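Local atomic coordinates of uncharacterized protein (PDB entry 4JZA), a protein that probably hydrolyses the 3-phosphate of phosphatidylinositol 3-phosphate, as a Legionella phosphoinositide phosphatase thought to act on lipid metabolism at the interface between pathogen and host. Residues T416-I421 against Q463-Y468; P420-E425 against P440-Y445; Y475-Y480 against G526-L531; S375-T380 against Y547-S552. All coordinates share one frame; numbering follows the deposited sequence.

Interaction 1: T416-I421 against Q463-Y468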
# COMPACT_ATOMS: atom_id res chain seq x y z
N THR A 416 19.23 -1.48 11.10
CA THR A 416 17.88 -1.95 10.87
C THR A 416 17.20 -2.33 12.16
O THR A 416 17.79 -2.97 13.02
CB THR A 416 17.85 -3.16 9.92
OG1 THR A 416 18.50 -4.27 10.54
CG2 THR A 416 18.55 -2.83 8.63
N LEU A 417 15.95 -1.93 12.28
CA LEU A 417 15.16 -2.26 13.45
C LEU A 417 14.06 -3.24 13.08
O LEU A 417 12.91 -2.87 13.01
CB LEU A 417 14.56 -0.98 14.04
CG LEU A 417 15.60 0.07 14.39
CD1 LEU A 417 14.96 1.38 14.81
CD2 LEU A 417 16.55 -0.44 15.46
N ILE A 418 14.44 -4.48 12.84
CA ILE A 418 13.48 -5.51 12.47
C ILE A 418 13.70 -6.78 13.26
O ILE A 418 14.75 -6.97 13.86
CB ILE A 418 13.49 -5.79 10.96
CG1 ILE A 418 14.70 -6.64 10.58
CG2 ILE A 418 13.48 -4.50 10.18
CD1 ILE A 418 14.80 -6.87 9.10
N SER A 419 12.71 -7.66 13.27
CA SER A 419 12.75 -8.85 14.09
C SER A 419 12.46 -10.13 13.33
O SER A 419 11.33 -10.59 13.28
CB SER A 419 11.76 -8.71 15.24
OG SER A 419 11.90 -7.46 15.86
N PRO A 420 13.50 -10.71 12.76
CA PRO A 420 13.42 -11.99 12.05
C PRO A 420 12.88 -13.05 12.97
O PRO A 420 13.28 -13.09 14.12
CB PRO A 420 14.88 -12.32 11.74
CG PRO A 420 15.57 -11.01 11.79
CD PRO A 420 14.87 -10.20 12.81
N ILE A 421 11.96 -13.87 12.48
CA ILE A 421 11.35 -14.96 13.26
C ILE A 421 11.09 -16.10 12.29
O ILE A 421 10.44 -15.87 11.28
CB ILE A 421 10.05 -14.47 13.95
CG1 ILE A 421 9.44 -15.57 14.81
CG2 ILE A 421 9.00 -13.94 12.97
CD1 ILE A 421 9.86 -15.48 16.26
N GLN A 463 26.78 -3.06 9.69
CA GLN A 463 25.42 -3.54 9.77
C GLN A 463 25.01 -3.86 11.18
O GLN A 463 25.54 -4.77 11.75
CB GLN A 463 25.27 -4.82 8.97
CG GLN A 463 25.16 -4.54 7.51
CD GLN A 463 25.17 -5.77 6.65
OE1 GLN A 463 26.24 -6.28 6.31
NE2 GLN A 463 23.97 -6.24 6.24
N ASN A 464 24.00 -3.19 11.70
CA ASN A 464 23.49 -3.54 13.01
C ASN A 464 22.01 -3.70 12.93
O ASN A 464 21.34 -2.88 12.36
CB ASN A 464 23.89 -2.49 14.03
CG ASN A 464 25.41 -2.33 14.14
OD1 ASN A 464 26.08 -1.78 13.26
ND2 ASN A 464 25.97 -2.86 15.23
N ASN A 465 21.51 -4.81 13.46
CA ASN A 465 20.09 -5.07 13.56
C ASN A 465 19.65 -5.24 15.00
O ASN A 465 20.29 -5.96 15.74
CB ASN A 465 19.72 -6.34 12.83
CG ASN A 465 18.25 -6.55 12.84
OD1 ASN A 465 17.74 -7.48 13.46
ND2 ASN A 465 17.54 -5.64 12.23
N HIS A 466 18.52 -4.62 15.37
CA HIS A 466 18.01 -4.66 16.74
C HIS A 466 16.64 -5.20 16.80
O HIS A 466 15.65 -4.48 16.58
CB HIS A 466 18.07 -3.30 17.36
CG HIS A 466 19.46 -2.78 17.46
ND1 HIS A 466 20.40 -3.38 18.26
CD2 HIS A 466 20.08 -1.79 16.80
CE1 HIS A 466 21.54 -2.74 18.12
NE2 HIS A 466 21.37 -1.76 17.24
N PRO A 467 16.56 -6.50 17.08
CA PRO A 467 15.27 -7.12 17.14
C PRO A 467 14.71 -6.76 18.47
O PRO A 467 15.46 -6.44 19.37
CB PRO A 467 15.60 -8.61 17.04
CG PRO A 467 16.99 -8.74 17.54
CD PRO A 467 17.66 -7.46 17.17
N TYR A 468 13.39 -6.75 18.58
CA TYR A 468 12.71 -6.60 19.87
C TYR A 468 11.28 -7.16 19.66
O TYR A 468 10.36 -6.46 19.23
CB TYR A 468 12.73 -5.15 20.40
CG TYR A 468 12.13 -5.07 21.78
CD1 TYR A 468 12.66 -5.82 22.81
CD2 TYR A 468 11.00 -4.30 22.05
CE1 TYR A 468 12.11 -5.80 24.08
CE2 TYR A 468 10.44 -4.27 23.32
CZ TYR A 468 11.00 -5.03 24.33
OH TYR A 468 10.52 -5.05 25.59
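In L417 and S419 alike, the first torsion sets the next atom beside the backbone N and anti to the carbonyl carbon. For S419 (chi1 -48°) it turns OG across to Y468, whose backbone N-H it accepts in a nearly straight bond, N to OG 3.2 Å and 168° at the hydrogen. L417 starts with its CB directed away from Q463-Y468, but chi1 of -57° and an extended second torsion carry CD2 back to the edge of the H466 ring, 3.8 Å from H466 CB. The backbones meet as a parallel beta bridge between T416 and N465. T416 N donates to N464 O (2.8 Å) and T416 O accepts from H466 N (3.0 Å), each donor lying nearly along the C=O axis, so that the two bonds bracket N465. The T416 and N465 side chains leave on one face of the sheet and cross at about a right angle. Strand 462-465 is the outermost strand here, and beyond it the pairing loosens into a CA-H...O contact from P467 CA to I418 O (3.3 Å). The H466 imidazole is engaged outside the contact, NE2 by E535 and ND1 by T477. The chemistry therefore shifts along the contact: peptide groups satisfy each other while the strands last, and a serine hydroxyl takes over as acceptor once the regular pairing ends.

Interaction 2: P420-E425 against P440-Y445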
# COMPACT_ATOMS: atom_id res chain seq x y z
N PRO A 420 13.50 -10.71 12.76
CA PRO A 420 13.42 -11.99 12.05
C PRO A 420 12.88 -13.05 12.97
O PRO A 420 13.28 -13.09 14.12
CB PRO A 420 14.88 -12.32 11.74
CG PRO A 420 15.57 -11.01 11.79
CD PRO A 420 14.87 -10.20 12.81
N ILE A 421 11.96 -13.87 12.48
CA ILE A 421 11.35 -14.96 13.26
C ILE A 421 11.09 -16.10 12.29
O ILE A 421 10.44 -15.87 11.28
CB ILE A 421 10.05 -14.47 13.95
CG1 ILE A 421 9.44 -15.57 14.81
CG2 ILE A 421 9.00 -13.94 12.97
CD1 ILE A 421 9.86 -15.48 16.26
N HIS A 422 11.65 -17.29 12.55
CA HIS A 422 11.38 -18.48 11.69
C HIS A 422 9.93 -18.95 11.86
O HIS A 422 9.26 -18.64 12.87
CB HIS A 422 12.32 -19.66 11.99
CG HIS A 422 13.68 -19.56 11.36
ND1 HIS A 422 13.99 -20.15 10.14
CD2 HIS A 422 14.81 -18.95 11.79
CE1 HIS A 422 15.26 -19.89 9.85
NE2 HIS A 422 15.78 -19.17 10.84
N ALA A 423 9.44 -19.71 10.89
CA ALA A 423 8.09 -20.26 10.97
C ALA A 423 7.90 -21.21 12.15
O ALA A 423 6.82 -21.32 12.70
CB ALA A 423 7.74 -20.95 9.68
N THR A 424 8.94 -21.91 12.57
CA THR A 424 8.80 -22.84 13.70
C THR A 424 8.64 -22.16 15.06
O THR A 424 8.28 -22.82 16.04
CB THR A 424 9.98 -23.84 13.73
OG1 THR A 424 11.21 -23.13 13.58
CG2 THR A 424 9.84 -24.85 12.57
N GLU A 425 8.88 -20.85 15.14
CA GLU A 425 8.82 -20.10 16.40
C GLU A 425 7.70 -19.04 16.49
O GLU A 425 7.40 -18.56 17.59
CB GLU A 425 10.16 -19.45 16.63
CG GLU A 425 11.32 -20.43 16.55
CD GLU A 425 12.68 -19.75 16.42
OE1 GLU A 425 12.83 -18.72 15.70
OE2 GLU A 425 13.62 -20.26 17.06
N PRO A 440 7.75 -10.74 7.16
CA PRO A 440 8.80 -10.74 6.14
C PRO A 440 10.17 -10.49 6.72
O PRO A 440 11.18 -10.72 6.06
CB PRO A 440 8.38 -9.57 5.26
CG PRO A 440 7.71 -8.60 6.22
CD PRO A 440 6.98 -9.47 7.19
N ASP A 441 10.22 -10.05 7.97
CA ASP A 441 11.48 -9.65 8.63
C ASP A 441 12.64 -10.64 8.35
O ASP A 441 13.73 -10.19 8.07
CB ASP A 441 11.31 -9.45 10.17
CG ASP A 441 10.26 -8.36 10.58
OD1 ASP A 441 9.12 -8.42 10.07
OD2 ASP A 441 10.54 -7.46 11.43
N LEU A 442 12.44 -11.96 8.41
CA LEU A 442 13.59 -12.85 8.22
C LEU A 442 14.11 -12.80 6.77
O LEU A 442 15.33 -12.68 6.51
CB LEU A 442 13.28 -14.29 8.65
CG LEU A 442 14.36 -15.34 8.31
CD1 LEU A 442 15.66 -15.09 9.07
CD2 LEU A 442 13.87 -16.76 8.54
N ASP A 443 13.19 -12.85 5.82
CA ASP A 443 13.57 -12.66 4.41
C ASP A 443 14.22 -11.32 4.18
O ASP A 443 15.26 -11.23 3.56
CB ASP A 443 12.35 -12.85 3.47
CG ASP A 443 11.97 -14.33 3.29
OD1 ASP A 443 12.83 -15.25 3.32
OD2 ASP A 443 10.77 -14.59 3.14
N LEU A 444 13.64 -10.25 4.71
CA LEU A 444 14.26 -8.93 4.55
C LEU A 444 15.68 -8.87 5.13
O LEU A 444 16.58 -8.34 4.51
CB LEU A 444 13.40 -7.84 5.20
CG LEU A 444 11.97 -7.74 4.72
CD1 LEU A 444 11.23 -6.55 5.34
CD2 LEU A 444 11.92 -7.66 3.23
N TYR A 445 15.86 -9.40 6.33
CA TYR A 445 17.18 -9.47 6.93
C TYR A 445 18.15 -10.08 5.94
O TYR A 445 19.14 -9.44 5.60
CB TYR A 445 17.15 -10.30 8.17
CG TYR A 445 18.44 -10.39 8.95
CD1 TYR A 445 19.65 -10.45 8.34
CD2 TYR A 445 18.42 -10.46 10.31
CE1 TYR A 445 20.79 -10.54 9.08
CE2 TYR A 445 19.57 -10.56 11.04
CZ TYR A 445 20.75 -10.59 10.39
OH TYR A 445 21.93 -10.69 11.05
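P420 enters the contact with its CA 3.9 Å from L442 CA, laid against the first turn of helix 441-454, and its atoms divide the neighbours between them. Its N lies 3.6 Å from D441 CB, an aspartate whose OD2 accepts the backbone N-H of S419 just upstream. P420 CB rests against L442 CD1 at 3.9 Å. Further round the ring, P420 CG comes up to the edge of Y445, in the plane of the aromatic ring, with Y445 CD2 its nearest atom at 3.3 Å. At I421 the side chain turns away from the helix, toward Y475, leaving its backbone N 4.1 Å from L442 CB. The loop and helix belong to a beta-alpha-beta crossover: the chain leaves strand 412-416, passes through this loop into helix 441-454, and returns as the neighbouring parallel strand 462-465. H422 follows with its CB directed away from the helix, yet its imidazole is brought back over L442. In L442, chi1 of 172° sets CG anti to the backbone N, and the second torsion (66°) sends CD1 to the proline and CD2 to the histidine. L442 CD2 sits almost centrally over one face of the H422 ring, 3.7 Å from the centroid and 10° off the normal, a CH-pi contact. After H422 the chain folds away through A423 and T424 in a type I turn, closed by E425 N donating to H422 O at 3.2 Å.

Interaction 3: Y475-Y480 against G526-L531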
# COMPACT_ATOMS: atom_id res chain seq x y z
N TYR A 475 12.76 -11.83 22.15
CA TYR A 475 13.90 -11.72 21.20
C TYR A 475 14.45 -10.31 21.28
O TYR A 475 13.67 -9.35 21.20
CB TYR A 475 13.46 -11.98 19.77
CG TYR A 475 13.08 -13.40 19.47
CD1 TYR A 475 11.79 -13.88 19.76
CD2 TYR A 475 13.99 -14.27 18.86
CE1 TYR A 475 11.44 -15.18 19.48
CE2 TYR A 475 13.64 -15.58 18.57
CZ TYR A 475 12.36 -16.03 18.89
OH TYR A 475 12.02 -17.34 18.61
N TYR A 476 15.76 -10.18 21.44
CA TYR A 476 16.40 -8.89 21.65
C TYR A 476 17.86 -8.96 21.25
O TYR A 476 18.35 -10.02 20.92
CB TYR A 476 16.29 -8.46 23.11
CG TYR A 476 16.87 -9.45 24.07
CD1 TYR A 476 16.15 -10.58 24.44
CD2 TYR A 476 18.12 -9.27 24.62
CE1 TYR A 476 16.67 -11.49 25.32
CE2 TYR A 476 18.65 -10.18 25.50
CZ TYR A 476 17.92 -11.29 25.85
OH TYR A 476 18.45 -12.20 26.73
N THR A 477 18.55 -7.83 21.23
CA THR A 477 19.97 -7.86 20.92
C THR A 477 20.74 -8.52 22.05
O THR A 477 20.64 -8.12 23.20
CB THR A 477 20.53 -6.44 20.72
OG1 THR A 477 19.59 -5.64 20.02
CG2 THR A 477 21.81 -6.49 19.94
N GLN A 478 21.53 -9.52 21.70
CA GLN A 478 22.32 -10.25 22.67
C GLN A 478 23.52 -9.43 23.12
O GLN A 478 23.98 -8.56 22.39
CB GLN A 478 22.77 -11.59 22.10
CG GLN A 478 21.63 -12.51 21.71
CD GLN A 478 20.77 -12.92 22.89
OE1 GLN A 478 21.15 -13.75 23.70
NE2 GLN A 478 19.58 -12.34 22.98
N ALA A 479 24.02 -9.71 24.31
CA ALA A 479 25.19 -9.03 24.83
C ALA A 479 26.38 -9.32 23.93
O ALA A 479 27.23 -8.47 23.71
CB ALA A 479 25.47 -9.47 26.24
N TYR A 480 26.42 -10.54 23.42
CA TYR A 480 27.56 -11.09 22.70
C TYR A 480 27.46 -10.91 21.19
O TYR A 480 28.18 -11.54 20.43
CB TYR A 480 27.72 -12.56 23.04
CG TYR A 480 26.58 -13.43 22.57
CD1 TYR A 480 26.59 -13.99 21.30
CD2 TYR A 480 25.48 -13.67 23.37
CE1 TYR A 480 25.55 -14.77 20.86
CE2 TYR A 480 24.44 -14.46 22.94
CZ TYR A 480 24.48 -15.00 21.68
OH TYR A 480 23.44 -15.78 21.23
N GLY A 526 13.99 -0.22 26.69
CA GLY A 526 14.90 0.89 26.82
C GLY A 526 16.32 0.55 26.44
O GLY A 526 17.05 1.39 25.86
N ARG A 527 16.71 -0.68 26.74
CA ARG A 527 18.04 -1.08 26.41
C ARG A 527 18.21 -0.97 24.91
O ARG A 527 19.22 -0.40 24.43
CB ARG A 527 18.34 -2.49 26.88
CG ARG A 527 19.66 -3.05 26.37
CD ARG A 527 20.08 -4.29 27.17
NE ARG A 527 21.20 -4.97 26.55
CZ ARG A 527 21.12 -5.80 25.52
NH1 ARG A 527 19.96 -6.08 24.95
NH2 ARG A 527 22.24 -6.35 25.04
N GLU A 528 17.21 -1.46 24.16
CA GLU A 528 17.23 -1.36 22.70
C GLU A 528 17.35 0.06 22.14
O GLU A 528 18.02 0.27 21.14
CB GLU A 528 16.00 -2.02 22.10
CG GLU A 528 15.95 -3.51 22.33
CD GLU A 528 17.12 -4.29 21.76
OE1 GLU A 528 17.63 -3.97 20.71
OE2 GLU A 528 17.53 -5.28 22.33
N LEU A 529 16.66 1.01 22.74
CA LEU A 529 16.64 2.33 22.23
C LEU A 529 17.97 2.94 22.50
O LEU A 529 18.47 3.71 21.66
CB LEU A 529 15.54 3.14 22.90
CG LEU A 529 14.11 2.68 22.59
CD1 LEU A 529 13.17 3.54 23.40
CD2 LEU A 529 13.77 2.82 21.13
N PHE A 530 18.54 2.60 23.66
CA PHE A 530 19.89 3.06 23.99
C PHE A 530 20.96 2.44 23.10
O PHE A 530 21.84 3.14 22.62
CB PHE A 530 20.23 2.83 25.45
CG PHE A 530 19.87 3.97 26.33
CD1 PHE A 530 20.66 5.06 26.38
CD2 PHE A 530 18.71 3.94 27.08
CE1 PHE A 530 20.32 6.13 27.17
CE2 PHE A 530 18.36 5.00 27.89
CZ PHE A 530 19.18 6.10 27.94
N LEU A 531 20.88 1.13 22.86
CA LEU A 531 21.79 0.55 21.92
C LEU A 531 21.67 1.21 20.59
O LEU A 531 22.68 1.54 20.03
CB LEU A 531 21.53 -0.92 21.75
CG LEU A 531 21.86 -1.73 22.99
CD1 LEU A 531 21.44 -3.14 22.68
CD2 LEU A 531 23.34 -1.68 23.36
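T477 is gripped by two neighbouring charged residues of helix 524-542, each taking a different part of it. The E528 carboxylate accepts twice: T477 OG1 donates to the syn lone pair of OE1 at 2.7 Å, and T477 N donates to OE2 at 3.0 Å, arriving from above the carboxylate plane with 162° at the hydrogen. The R527 guanidinium takes the carbonyl end-on, NH1 lying 2.8 Å and NH2 3.0 Å from T477 O, which lies nearly in the guanidinium plane. The bond from NH1 runs in the carbonyl plane; that from NH2 comes from above it. Opposite torsional habits bring the two groups together: R527 reaches out extended from CG to NE, whereas E528 is bent at chi2 (-60°), which brings its carboxylate round beside the guanidinium in a long salt bridge, NH1 to OE2 3.7 Å. R527 is steadied further by V511 O at NE and L512 O at NH2, near the end of helix 501-513. The link from strand 474-475 to helix 482-492 is thus fastened to helix 524-542, which leads into strand 545-549. Outward from this polar centre, Y476 CD2 approaches R527 NH1 at 3.7 Å, ring and guanidinium planes 82° apart. L531 CD1 packs 3.9 Å from T477 CB and also covers one face of the guanidinium. Since the hydroxyl proton of T477 goes to E528, the hydrogen bond between T477 OG1 and H466 ND1 probably has the imidazole as donor. With NE2 of H466 facing E535 as well, a protonated histidine is plausible, and these carboxylates would favour it.

Interaction 4: S375-T380 against Y547-S552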
# COMPACT_ATOMS: atom_id res chain seq x y z
N SER A 375 14.58 5.45 5.54
CA SER A 375 13.83 4.89 4.43
C SER A 375 13.11 3.63 4.88
O SER A 375 13.33 3.15 5.97
CB SER A 375 14.73 4.60 3.23
OG SER A 375 15.27 3.30 3.29
N SER A 376 12.23 3.12 4.03
CA SER A 376 11.70 1.78 4.21
C SER A 376 12.81 0.79 3.94
O SER A 376 13.75 1.08 3.22
CB SER A 376 10.54 1.54 3.24
OG SER A 376 9.46 2.38 3.54
N HIS A 377 12.72 -0.38 4.54
CA HIS A 377 13.77 -1.37 4.46
C HIS A 377 14.23 -1.47 3.01
O HIS A 377 13.44 -1.38 2.16
CB HIS A 377 13.27 -2.74 4.95
CG HIS A 377 14.38 -3.65 5.38
ND1 HIS A 377 15.01 -4.51 4.51
CD2 HIS A 377 15.02 -3.78 6.56
CE1 HIS A 377 15.96 -5.15 5.15
NE2 HIS A 377 15.98 -4.74 6.40
N ILE A 378 15.51 -1.64 2.76
CA ILE A 378 16.03 -1.67 1.36
C ILE A 378 15.49 -2.84 0.53
O ILE A 378 15.43 -2.77 -0.69
CB ILE A 378 17.59 -1.73 1.32
CG1 ILE A 378 18.14 -2.84 2.22
CG2 ILE A 378 18.20 -0.40 1.76
CD1 ILE A 378 19.53 -3.26 1.83
N ALA A 379 15.08 -3.91 1.20
CA ALA A 379 14.54 -5.08 0.52
C ALA A 379 13.04 -4.97 0.50
O ALA A 379 12.44 -4.34 1.39
CB ALA A 379 14.97 -6.34 1.22
N THR A 380 12.41 -5.59 -0.48
CA THR A 380 10.95 -5.41 -0.61
C THR A 380 10.15 -6.62 -0.16
O THR A 380 10.28 -7.69 -0.70
CB THR A 380 10.56 -4.95 -2.03
OG1 THR A 380 9.15 -5.04 -2.16
CG2 THR A 380 11.25 -5.80 -3.09
N TYR A 547 22.46 6.01 8.53
CA TYR A 547 21.28 5.48 7.84
C TYR A 547 20.66 4.36 8.66
O TYR A 547 21.38 3.55 9.30
CB TYR A 547 21.58 4.96 6.40
CG TYR A 547 20.39 4.22 5.80
CD1 TYR A 547 19.26 4.91 5.31
CD2 TYR A 547 20.35 2.84 5.82
CE1 TYR A 547 18.15 4.24 4.79
CE2 TYR A 547 19.26 2.16 5.32
CZ TYR A 547 18.14 2.87 4.81
OH TYR A 547 17.04 2.15 4.36
N GLY A 548 19.33 4.29 8.61
CA GLY A 548 18.63 3.17 9.20
C GLY A 548 17.20 3.04 8.72
O GLY A 548 16.69 3.92 8.04
N SER A 549 16.61 1.89 9.02
CA SER A 549 15.22 1.65 8.72
C SER A 549 14.65 0.65 9.70
O SER A 549 15.38 -0.10 10.33
CB SER A 549 15.09 1.08 7.34
OG SER A 549 15.60 -0.22 7.33
N CYS A 550 13.33 0.69 9.83
CA CYS A 550 12.56 -0.43 10.31
C CYS A 550 11.89 -0.98 9.06
O CYS A 550 12.32 -0.64 7.99
CB CYS A 550 11.54 0.05 11.32
SG CYS A 550 10.48 1.40 10.76
N VAL A 551 10.89 -1.84 9.15
CA VAL A 551 10.34 -2.42 7.92
C VAL A 551 9.74 -1.32 7.02
O VAL A 551 9.93 -1.32 5.82
CB VAL A 551 9.25 -3.50 8.21
CG1 VAL A 551 8.56 -3.94 6.93
CG2 VAL A 551 9.86 -4.72 8.89
N SER A 552 8.97 -0.42 7.61
CA SER A 552 8.30 0.63 6.87
C SER A 552 9.02 1.97 6.95
O SER A 552 8.73 2.87 6.17
CB SER A 552 6.94 0.86 7.47
OG SER A 552 7.09 1.40 8.78
O HOH W 1 17.07 -0.52 5.12
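Y547 has its CG anti to the backbone N (chi1 171°), so the ring extends toward S375-T380 while CB itself stays clear of that segment. CE1 is met first, by S375 OG at 3.4 Å, and CZ faces the same oxygen. Beyond CZ, the OH is hydrogen-bonded to S375 OG; the modelled separation of 2.4 Å is very short, and either hydroxyl could be the donor. The same OH lies 3.8 Å from I378 CG2, which comes in obliquely, and 2.8 Å from a water near the plane of the ring. That water accepts from I378 N (3.0 Å) and is also bonded to S549 OG (2.7 Å), tying the tyrosine tip to the loop backbone and to S549, two residues further along strand 545-549. This strand runs in the large mixed sheet between strands 365-374 and 412-416, and the sequence from C550 to R556, at the start of helix 556-574, fits the CX5R signature of cysteine-based phosphatases. The strand-loop-helix order is that of their P-loop, so V551 and S552 probably lie in the phosphate-binding loop. The carbonyls of V551 and S552 receive donors from the loop that follows strand 365-374. S376 OG donates to S552 O at 2.8 Å, and H377 N donates to V551 O at 3.2 Å with 167° at the hydrogen, both donors standing well above the carbonyl planes. The H377 ring, anti to its own backbone N, packs against L444 and A448 of helix 441-454 and, from the sheet side, T416.

Overall arrangement
Interactions 1 and 4 meet in the large sheet, their centres about 11 Å apart, where L417 N lies 2.7 Å from S549 O in a probable hydrogen bond. Interaction 2 continues from the same loop as interaction 1, centres about 10 Å apart, and packs on interaction 4 where L444 O lies 3.3 Å from H377 CE1. Separately, H466 ND1 and T477 OG1, 3.0 Å apart, couple interaction 1 to interaction 3. Interactions 3 and 4 do not touch, their nearest atoms being about 10 Å apart, although helix 524-542 leads into strand 545-549. The probable CX5R phosphate-binding loop belongs to interaction 4; R556, its last residue, also touches L417, S419 and Y468 of interaction 1.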